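Local coordinates for S-M checkpoint control protein RAD4 (Schizosaccharomyces pombe, PDB 4BU0), which serves as an essential DNA replication and S-M checkpoint scaffold, its two N-terminal BRCT domains docking onto phosphorylated sites of the checkpoint mediator Crb2, at residues Ser72-Val77 with Asp95-Pro100; Pro133-Asp138 with Gly149-Tyr154. All blocks are in the same frame, centred on the assembly; numbering follows the deposited sequence.

Interaction 1 of 2, residues Ser72-Val77 with Asp95-Pro100. Unlike the reference sequence in segment 95-100: Leu98 (reference Phe).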
ATOM      1  N   SER A  72       9.326   3.979  -2.967  1.00  7.79           N
ATOM      2  CA  SER A  72      10.709   3.651  -3.268  1.00  7.74           C
ATOM      3  C   SER A  72      11.474   4.798  -3.896  1.00 10.44           C
ATOM      4  O   SER A  72      12.697   4.792  -3.837  1.00 12.01           O
ATOM      5  CB  SER A  72      10.750   2.458  -4.211  1.00 12.13           C
ATOM      6  OG  SER A  72      10.100   2.792  -5.426  1.00 16.88           O
ATOM      7  N   GLU A  73      10.769   5.764  -4.500  1.00  9.56           N
ATOM      8  CA  GLU A  73      11.440   6.875  -5.174  0.56 10.86           C
ATOM      9  C   GLU A  73      11.896   7.963  -4.197  1.00 11.90           C
ATOM     10  O   GLU A  73      12.684   8.829  -4.588  1.00 10.77           O
ATOM     11  CB  GLU A  73      10.525   7.486  -6.263  0.56 13.64           C
ATOM     12  CG  GLU A  73       9.539   8.546  -5.780  0.56 24.84           C
ATOM     13  CD  GLU A  73       8.038   8.369  -5.963  0.56 44.88           C
ATOM     14  OE1 GLU A  73       7.622   7.831  -7.015  0.56 57.39           O
ATOM     15  OE2 GLU A  73       7.272   8.842  -5.085  0.56 17.77           O
ATOM     16  N   TRP A  74      11.392   7.951  -2.933  1.00  7.48           N
ATOM     17  CA  TRP A  74      11.744   9.012  -2.002  1.00  7.43           C
ATOM     18  C   TRP A  74      13.243   9.246  -1.834  1.00  8.58           C
ATOM     19  O   TRP A  74      13.729  10.349  -2.093  1.00  7.64           O
ATOM     20  CB  TRP A  74      11.086   8.761  -0.635  1.00  6.50           C
ATOM     21  CG  TRP A  74      11.500   9.748   0.408  1.00  6.34           C
ATOM     22  CD1 TRP A  74      11.541  11.114   0.285  1.00  8.90           C
ATOM     23  CD2 TRP A  74      12.000   9.440   1.712  1.00  6.24           C
ATOM     24  NE1 TRP A  74      12.036  11.680   1.451  1.00  8.85           N
ATOM     25  CE2 TRP A  74      12.312  10.673   2.343  1.00  9.23           C
ATOM     26  CE3 TRP A  74      12.173   8.240   2.430  1.00  7.19           C
ATOM     27  CZ2 TRP A  74      12.844  10.733   3.642  1.00  9.50           C
ATOM     28  CZ3 TRP A  74      12.660   8.311   3.736  1.00  8.69           C
ATOM     29  CH2 TRP A  74      12.997   9.547   4.315  1.00  9.10           C
ATOM     30  N   ILE A  75      13.974   8.223  -1.413  1.00  6.31           N
ATOM     31  CA  ILE A  75      15.396   8.412  -1.127  1.00  7.02           C
ATOM     32  C   ILE A  75      16.186   8.772  -2.403  1.00  8.21           C
ATOM     33  O   ILE A  75      16.934   9.749  -2.371  1.00  9.77           O
ATOM     34  CB  ILE A  75      15.984   7.207  -0.386  1.00  9.13           C
ATOM     35  CG1 ILE A  75      15.465   7.136   1.092  1.00  9.48           C
ATOM     36  CG2 ILE A  75      17.529   7.211  -0.461  1.00  9.35           C
ATOM     37  CD1 ILE A  75      15.897   8.350   2.004  1.00  9.08           C
ATOM     38  N   PRO A  76      16.012   8.080  -3.547  1.00  8.22           N
ATOM     39  CA  PRO A  76      16.747   8.513  -4.739  1.00  7.81           C
ATOM     40  C   PRO A  76      16.448   9.954  -5.149  1.00  9.45           C
ATOM     41  O   PRO A  76      17.373  10.668  -5.539  1.00 11.17           O
ATOM     42  CB  PRO A  76      16.264   7.519  -5.803  1.00  9.92           C
ATOM     43  CG  PRO A  76      15.991   6.265  -5.016  1.00 12.98           C
ATOM     44  CD  PRO A  76      15.282   6.822  -3.789  1.00 10.19           C
ATOM     45  N   VAL A  77      15.173  10.425  -5.023  1.00  7.66           N
ATOM     46  CA  VAL A  77      14.853  11.788  -5.412  1.00  7.29           C
ATOM     47  C   VAL A  77      15.492  12.797  -4.422  1.00  9.99           C
ATOM     48  O   VAL A  77      16.079  13.814  -4.837  1.00 10.58           O
ATOM     49  CB  VAL A  77      13.322  12.006  -5.564  1.00 11.67           C
ATOM     50  CG1 VAL A  77      12.982  13.481  -5.754  1.00 12.11           C
ATOM     51  CG2 VAL A  77      12.778  11.185  -6.744  1.00 11.58           C
ATOM     52  N   ASP A  95       6.420  14.534   2.360  1.00 12.21           N
ATOM     53  CA  ASP A  95       5.003  14.596   1.977  1.00 14.00           C
ATOM     54  C   ASP A  95       4.766  14.400   0.494  1.00 19.44           C
ATOM     55  O   ASP A  95       3.674  13.974   0.126  1.00 23.77           O
ATOM     56  CB  ASP A  95       4.391  15.936   2.411  1.00 17.59           C
ATOM     57  CG  ASP A  95       4.169  16.081   3.901  1.00 37.87           C
ATOM     58  OD1 ASP A  95       4.259  15.059   4.618  1.00 39.67           O
ATOM     59  OD2 ASP A  95       3.891  17.218   4.351  1.00 47.55           O
ATOM     60  N   LYS A  96       5.777  14.648  -0.350  1.00 13.93           N
ATOM     61  CA  LYS A  96       5.664  14.484  -1.792  1.00 14.08           C
ATOM     62  C   LYS A  96       5.887  13.040  -2.227  1.00 16.27           C
ATOM     63  O   LYS A  96       5.649  12.722  -3.393  1.00 19.36           O
ATOM     64  CB  LYS A  96       6.665  15.395  -2.510  1.00 17.52           C
ATOM     65  CG  LYS A  96       6.198  16.852  -2.504  1.00 33.78           C
ATOM     66  CD  LYS A  96       7.302  17.812  -2.891  1.00 46.81           C
ATOM     67  CE  LYS A  96       6.757  19.199  -3.140  1.00 61.71           C
ATOM     68  NZ  LYS A  96       7.845  20.163  -3.454  1.00 73.46           N
ATOM     69  N   HIS A  97       6.402  12.184  -1.324  1.00 10.09           N
ATOM     70  CA  HIS A  97       6.738  10.811  -1.711  1.00  9.06           C
ATOM     71  C   HIS A  97       6.133   9.777  -0.776  1.00 10.97           C
ATOM     72  O   HIS A  97       6.624   8.651  -0.680  1.00  9.96           O
ATOM     73  CB  HIS A  97       8.275  10.638  -1.806  1.00  9.27           C
ATOM     74  CG  HIS A  97       8.858  11.498  -2.878  1.00 11.94           C
ATOM     75  ND1 HIS A  97       8.801  11.121  -4.205  1.00 14.97           N
ATOM     76  CD2 HIS A  97       9.384  12.740  -2.799  1.00 14.04           C
ATOM     77  CE1 HIS A  97       9.333  12.127  -4.891  1.00 15.12           C
ATOM     78  NE2 HIS A  97       9.691  13.127  -4.092  1.00 15.48           N
ATOM     79  N   LEU A  98       5.023  10.109  -0.132  1.00  8.92           N
ATOM     80  CA  LEU A  98       4.317   9.122   0.663  1.00  9.20           C
ATOM     81  C   LEU A  98       3.798   8.060  -0.289  1.00 11.13           C
ATOM     82  O   LEU A  98       3.390   8.379  -1.421  1.00 12.32           O
ATOM     83  CB  LEU A  98       3.136   9.779   1.415  1.00  9.82           C
ATOM     84  CG  LEU A  98       3.515  10.716   2.531  1.00 14.89           C
ATOM     85  CD1 LEU A  98       2.270  11.515   3.010  1.00 17.48           C
ATOM     86  CD2 LEU A  98       4.090   9.971   3.697  1.00 15.91           C
ATOM     87  N   LEU A  99       3.782   6.811   0.155  1.00  9.20           N
ATOM     88  CA  LEU A  99       3.240   5.771  -0.715  1.00  8.24           C
ATOM     89  C   LEU A  99       1.736   5.975  -0.890  1.00 10.41           C
ATOM     90  O   LEU A  99       1.046   6.255   0.103  1.00 10.67           O
ATOM     91  CB  LEU A  99       3.484   4.400  -0.098  1.00  7.61           C
ATOM     92  CG  LEU A  99       3.241   3.194  -1.035  1.00 10.18           C
ATOM     93  CD1 LEU A  99       4.344   3.087  -2.154  1.00 10.52           C
ATOM     94  CD2 LEU A  99       3.194   1.895  -0.248  1.00 11.82           C
ATOM     95  N   PRO A 100       1.204   5.846  -2.130  1.00  9.01           N
ATOM     96  CA  PRO A 100      -0.259   5.942  -2.312  1.00  8.80           C
ATOM     97  C   PRO A 100      -0.939   4.903  -1.436  1.00  9.74           C
ATOM     98  O   PRO A 100      -0.450   3.777  -1.339  1.00 10.01           O
ATOM     99  CB  PRO A 100      -0.443   5.633  -3.800  1.00 10.64           C
ATOM    100  CG  PRO A 100       0.870   6.106  -4.429  1.00 14.96           C
ATOM    101  CD  PRO A 100       1.896   5.617  -3.419  1.00 11.51           C
TER
HETATM  102  O   HOH W   1       4.465   8.825  -3.928  1.00 30.09           O
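Trp74 and His97 bring the two backbones closest, their CA atoms 5.3 Å apart, where the N-terminal end of helix 74-83 is met by the irregular connection that runs on toward strand 106-110. Within 72-77, Val77 N bonds back to Glu73 O. No main-chain hydrogen bond joins the two segments; side chains do the work, and His97 is at the centre of all of it.

The imidazole is met by three residues of 72-77. With CG opposite the carbonyl carbon (chi1 -64°), the ring reaches toward Glu73 and gives its ND1-H to Glu73 OE2 at 2.9 Å. The N-H...O line is nearly straight, 164°, and the acceptor lies close to the imidazole plane, but the oxygen is met on its anti side, 35° out of the carboxylate plane, and the carboxylate is turned well out of the ring plane. OE2 also accepts a hydrogen bond from a water, which donates to Leu98 O as well, at 2.8 Å. Two donors thus meet OE2 in this conformer, and the water extends the bridge to the backbone beyond His97. At the other end of the ring, Val77 CG1 sits 3.7 Å from His97 NE2, its side chain crossing the imidazole at about a right angle.

Trp74 supports the base of the histidine, its CB 3.6 Å from His97 CB. The five-membered indole ring and the imidazole meet obliquely, centroids 5.9 Å apart. Trp74 NE1 is held by Leu92 O, and its indole packs against Phe10 and Ile12, while the His97 backbone bonds to Ser71. The arrangement thus lays the inter-domain connection back over the C-terminal helix of the first BRCT domain, whose tryptophan is a hallmark of the BRCT fold.

Interaction 2 of 2, residues Pro133-Asp138 with Gly149-Tyr154; sequences PDLTRD and GRKYEY
Lys151 reaches from helix 150-157 to the loop leaving strand 130-131, making a lysine-to-carbonyl hydrogen bond beside a small apolar contact in the second BRCT domain. This is the phosphopeptide-binding side of the domain: the loop Pro133-Asp138 and the N-terminal end of the helix line the groove that holds the Crb2 peptide. As usual in phosphate-binding BRCT domains, a lysine from this helix points at the ligand, and Lys151 NZ is hydrogen-bonded to a modified side chain of the bound peptide.

The approach of the lysine begins at the helix, where CG lies opposite the carbonyl carbon (chi1 -79°) and the rest of the chain runs straight out toward the loop. Its aliphatic part passes alongside Leu135, with CG 4.0 Å from Leu135 CB. At the far end NZ bonds to two backbone oxygens, Pro133 O and Leu109 O of strand 106-110, and these with the peptide fix where the ammonium sits.

Leu135 is turned toward the helix. Its CD2 lies against the helix backbone, 3.3 Å from Lys151 O, and beside Tyr154 CB at 4.0 Å, while its other neighbours include Cys108 and Trp158. The loop also faces the ligand: the Leu135 backbone and Asp134 OD1 hydrogen-bond to the peptide, and Arg137 NE forms a salt bridge with one of the peptide's acidic side chains.

Across the two segments, the polar link is Lys151 NZ to Pro133 O, 2.9 Å long, with a C=O...N angle of 154° and the donor tilted 26° from the carbonyl plane.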
ATOM      1  N   PRO A 133     -13.081  -3.970 -13.273  1.00 11.32           N
ATOM      2  CA  PRO A 133     -14.513  -4.189 -13.525  1.00 11.89           C
ATOM      3  C   PRO A 133     -14.886  -5.682 -13.431  1.00 11.92           C
ATOM      4  O   PRO A 133     -15.948  -6.028 -12.921  1.00 11.32           O
ATOM      5  CB  PRO A 133     -14.689  -3.686 -14.964  1.00 15.01           C
ATOM      6  CG  PRO A 133     -13.576  -2.700 -15.144  1.00 18.70           C
ATOM      7  CD  PRO A 133     -12.419  -3.321 -14.417  1.00 13.68           C
ATOM      8  N   ASP A 134     -13.985  -6.559 -13.928  1.00 11.27           N
ATOM      9  CA  ASP A 134     -14.183  -8.015 -13.885  1.00 10.30           C
ATOM     10  C   ASP A 134     -13.381  -8.615 -12.754  1.00  9.93           C
ATOM     11  O   ASP A 134     -12.293  -8.099 -12.445  1.00 11.82           O
ATOM     12  CB  ASP A 134     -13.701  -8.647 -15.205  1.00 11.80           C
ATOM     13  CG  ASP A 134     -14.311  -8.046 -16.453  1.00 18.61           C
ATOM     14  OD1 ASP A 134     -15.522  -7.765 -16.443  1.00 16.68           O
ATOM     15  OD2 ASP A 134     -13.579  -7.901 -17.464  1.00 27.66           O
ATOM     16  N   LEU A 135     -13.877  -9.705 -12.164  1.00  7.94           N
ATOM     17  CA  LEU A 135     -13.110 -10.388 -11.128  1.00  7.44           C
ATOM     18  C   LEU A 135     -12.184 -11.395 -11.789  1.00 11.27           C
ATOM     19  O   LEU A 135     -12.646 -12.224 -12.584  1.00 11.28           O
ATOM     20  CB  LEU A 135     -14.033 -11.091 -10.123  1.00  8.19           C
ATOM     21  CG  LEU A 135     -13.318 -11.719  -8.937  1.00 10.02           C
ATOM     22  CD1 LEU A 135     -12.852 -10.667  -7.916  1.00  9.37           C
ATOM     23  CD2 LEU A 135     -14.227 -12.676  -8.223  1.00 14.38           C
ATOM     24  N   THR A 136     -10.903 -11.298 -11.477  1.00  9.26           N
ATOM     25  CA  THR A 136      -9.868 -12.231 -11.932  1.00  8.56           C
ATOM     26  C   THR A 136      -9.074 -12.665 -10.725  1.00 11.91           C
ATOM     27  O   THR A 136      -9.176 -12.073  -9.637  1.00 10.22           O
ATOM     28  CB  THR A 136      -8.961 -11.627 -13.004  1.00 14.95           C
ATOM     29  OG1 THR A 136      -8.368 -10.465 -12.460  1.00 16.81           O
ATOM     30  CG2 THR A 136      -9.708 -11.266 -14.291  1.00 17.31           C
ATOM     31  N   ARG A 137      -8.255 -13.721 -10.906  1.00 11.51           N
ATOM     32  CA  ARG A 137      -7.531 -14.310  -9.782  1.00 11.78           C
ATOM     33  C   ARG A 137      -6.498 -13.352  -9.163  1.00 13.46           C
ATOM     34  O   ARG A 137      -6.080 -13.612  -8.045  1.00 16.35           O
ATOM     35  CB  ARG A 137      -6.875 -15.673 -10.162  1.00 15.52           C
ATOM     36  CG  ARG A 137      -6.035 -15.686 -11.418  1.00 30.46           C
ATOM     37  CD  ARG A 137      -5.817 -17.129 -11.876  1.00 29.98           C
ATOM     38  NE  ARG A 137      -4.845 -17.200 -12.966  1.00 38.45           N
ATOM     39  CZ  ARG A 137      -3.539 -17.372 -12.800  1.00 55.51           C
ATOM     40  NH1 ARG A 137      -3.027 -17.489 -11.579  1.00 39.20           N
ATOM     41  NH2 ARG A 137      -2.732 -17.419 -13.852  1.00 47.51           N
ATOM     42  N   ASP A 138      -6.124 -12.276  -9.846  1.00 12.62           N
ATOM     43  CA  ASP A 138      -5.135 -11.342  -9.307  1.00 12.90           C
ATOM     44  C   ASP A 138      -5.789 -10.155  -8.584  1.00 14.38           C
ATOM     45  O   ASP A 138      -5.073  -9.269  -8.093  1.00 13.87           O
ATOM     46  CB  ASP A 138      -4.174 -10.870 -10.394  1.00 16.51           C
ATOM     47  CG  ASP A 138      -4.784 -10.089 -11.514  1.00 27.89           C
ATOM     48  OD1 ASP A 138      -5.979 -10.271 -11.774  1.00 27.42           O
ATOM     49  OD2 ASP A 138      -4.042  -9.348 -12.186  1.00 40.73           O
ATOM     50  N   GLY A 149     -23.846 -14.030  -5.118  1.00 14.88           N
ATOM     51  CA  GLY A 149     -23.567 -13.711  -6.503  1.00 14.05           C
ATOM     52  C   GLY A 149     -22.304 -14.377  -7.004  1.00 14.00           C
ATOM     53  O   GLY A 149     -21.519 -14.954  -6.240  1.00 13.60           O
ATOM     54  N   ARG A 150     -22.107 -14.259  -8.315  1.00 12.72           N
ATOM     55  CA  ARG A 150     -21.031 -14.936  -9.026  1.00 11.81           C
ATOM     56  C   ARG A 150     -19.648 -14.429  -8.617  1.00 12.21           C
ATOM     57  O   ARG A 150     -18.727 -15.235  -8.456  1.00 11.97           O
ATOM     58  CB  ARG A 150     -21.216 -14.787 -10.531  1.00 13.57           C
ATOM     59  CG  ARG A 150     -22.414 -15.611 -11.062  1.00 16.21           C
ATOM     60  CD  ARG A 150     -22.796 -15.171 -12.461  1.00 20.16           C
ATOM     61  NE  ARG A 150     -21.704 -15.416 -13.406  1.00 18.29           N
ATOM     62  CZ  ARG A 150     -21.710 -15.062 -14.685  1.00 23.48           C
ATOM     63  NH1 ARG A 150     -22.765 -14.456 -15.209  1.00 21.64           N
ATOM     64  NH2 ARG A 150     -20.660 -15.319 -15.452  1.00 18.51           N
ATOM     65  N   LYS A 151     -19.486 -13.103  -8.486  1.00  9.65           N
ATOM     66  CA  LYS A 151     -18.164 -12.604  -8.073  1.00  8.25           C
ATOM     67  C   LYS A 151     -17.881 -13.051  -6.651  1.00  9.16           C
ATOM     68  O   LYS A 151     -16.767 -13.469  -6.340  1.00 10.11           O
ATOM     69  CB  LYS A 151     -18.107 -11.064  -8.157  1.00  8.50           C
ATOM     70  CG  LYS A 151     -17.902 -10.532  -9.555  1.00  7.93           C
ATOM     71  CD  LYS A 151     -17.846  -8.993  -9.518  1.00  9.44           C
ATOM     72  CE  LYS A 151     -17.546  -8.362 -10.848  1.00 10.21           C
ATOM     73  NZ  LYS A 151     -17.612  -6.857 -10.754  1.00 10.35           N
ATOM     74  N   TYR A 152     -18.883 -12.947  -5.756  1.00  8.68           N
ATOM     75  CA  TYR A 152     -18.657 -13.373  -4.396  1.00  9.01           C
ATOM     76  C   TYR A 152     -18.254 -14.838  -4.312  1.00 12.42           C
ATOM     77  O   TYR A 152     -17.291 -15.146  -3.621  1.00 12.34           O
ATOM     78  CB  TYR A 152     -19.946 -13.145  -3.578  1.00 10.94           C
ATOM     79  CG  TYR A 152     -19.884 -13.683  -2.165  1.00 15.74           C
ATOM     80  CD1 TYR A 152     -19.166 -13.019  -1.175  1.00 18.13           C
ATOM     81  CD2 TYR A 152     -20.546 -14.859  -1.815  1.00 18.48           C
ATOM     82  CE1 TYR A 152     -19.087 -13.521   0.123  1.00 20.22           C
ATOM     83  CE2 TYR A 152     -20.484 -15.363  -0.513  1.00 20.37           C
ATOM     84  CZ  TYR A 152     -19.755 -14.687   0.450  1.00 28.88           C
ATOM     85  OH  TYR A 152     -19.681 -15.175   1.733  1.00 36.07           O
ATOM     86  N   GLU A 153     -18.967 -15.730  -5.046  1.00 11.28           N
ATOM     87  CA  GLU A 153     -18.638 -17.153  -4.967  1.00 12.41           C
ATOM     88  C   GLU A 153     -17.234 -17.428  -5.512  1.00 13.62           C
ATOM     89  O   GLU A 153     -16.491 -18.231  -4.938  1.00 14.08           O
ATOM     90  CB  GLU A 153     -19.689 -18.004  -5.711  1.00 14.41           C
ATOM     91  CG  GLU A 153     -21.081 -17.908  -5.079  1.00 18.34           C
ATOM     92  CD  GLU A 153     -21.253 -18.432  -3.662  1.00 38.75           C
ATOM     93  OE1 GLU A 153     -20.427 -19.263  -3.215  1.00 35.79           O
ATOM     94  OE2 GLU A 153     -22.237 -18.020  -3.003  1.00 34.39           O
ATOM     95  N   TYR A 154     -16.847 -16.739  -6.610  1.00 10.48           N
ATOM     96  CA  TYR A 154     -15.522 -16.991  -7.143  1.00  9.43           C
ATOM     97  C   TYR A 154     -14.426 -16.409  -6.259  1.00 11.43           C
ATOM     98  O   TYR A 154     -13.335 -16.972  -6.171  1.00 12.60           O
ATOM     99  CB  TYR A 154     -15.376 -16.511  -8.604  1.00 11.21           C
ATOM    100  CG  TYR A 154     -15.160 -17.719  -9.506  1.00 16.02           C
ATOM    101  CD1 TYR A 154     -16.086 -18.762  -9.543  1.00 20.21           C
ATOM    102  CD2 TYR A 154     -14.009 -17.843 -10.264  1.00 16.02           C
ATOM    103  CE1 TYR A 154     -15.861 -19.904 -10.318  1.00 22.57           C
ATOM    104  CE2 TYR A 154     -13.773 -18.977 -11.045  1.00 18.99           C
ATOM    105  CZ  TYR A 154     -14.703 -20.001 -11.070  1.00 27.99           C
ATOM    106  OH  TYR A 154     -14.465 -21.113 -11.842  1.00 31.29           O
TER

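From the N terminus, the chain first builds the parallel sheet of the opening BRCT domain and then enters helix 74-83. Interaction 1 closes a loop of 17 residues, bringing the connection after that helix back to its start, close to edge strand 68-70. The chain then goes on into the second domain, where interaction 2 closes a shorter loop of ten residues that includes strand 141-144. The two loops follow in series, neither enclosing nor crossing the other. Their centres lie 33 Å apart on opposite sides of the chain's centre: one ties the first domain to its connection, the other joins a loop and a helix that both touch the bound peptide.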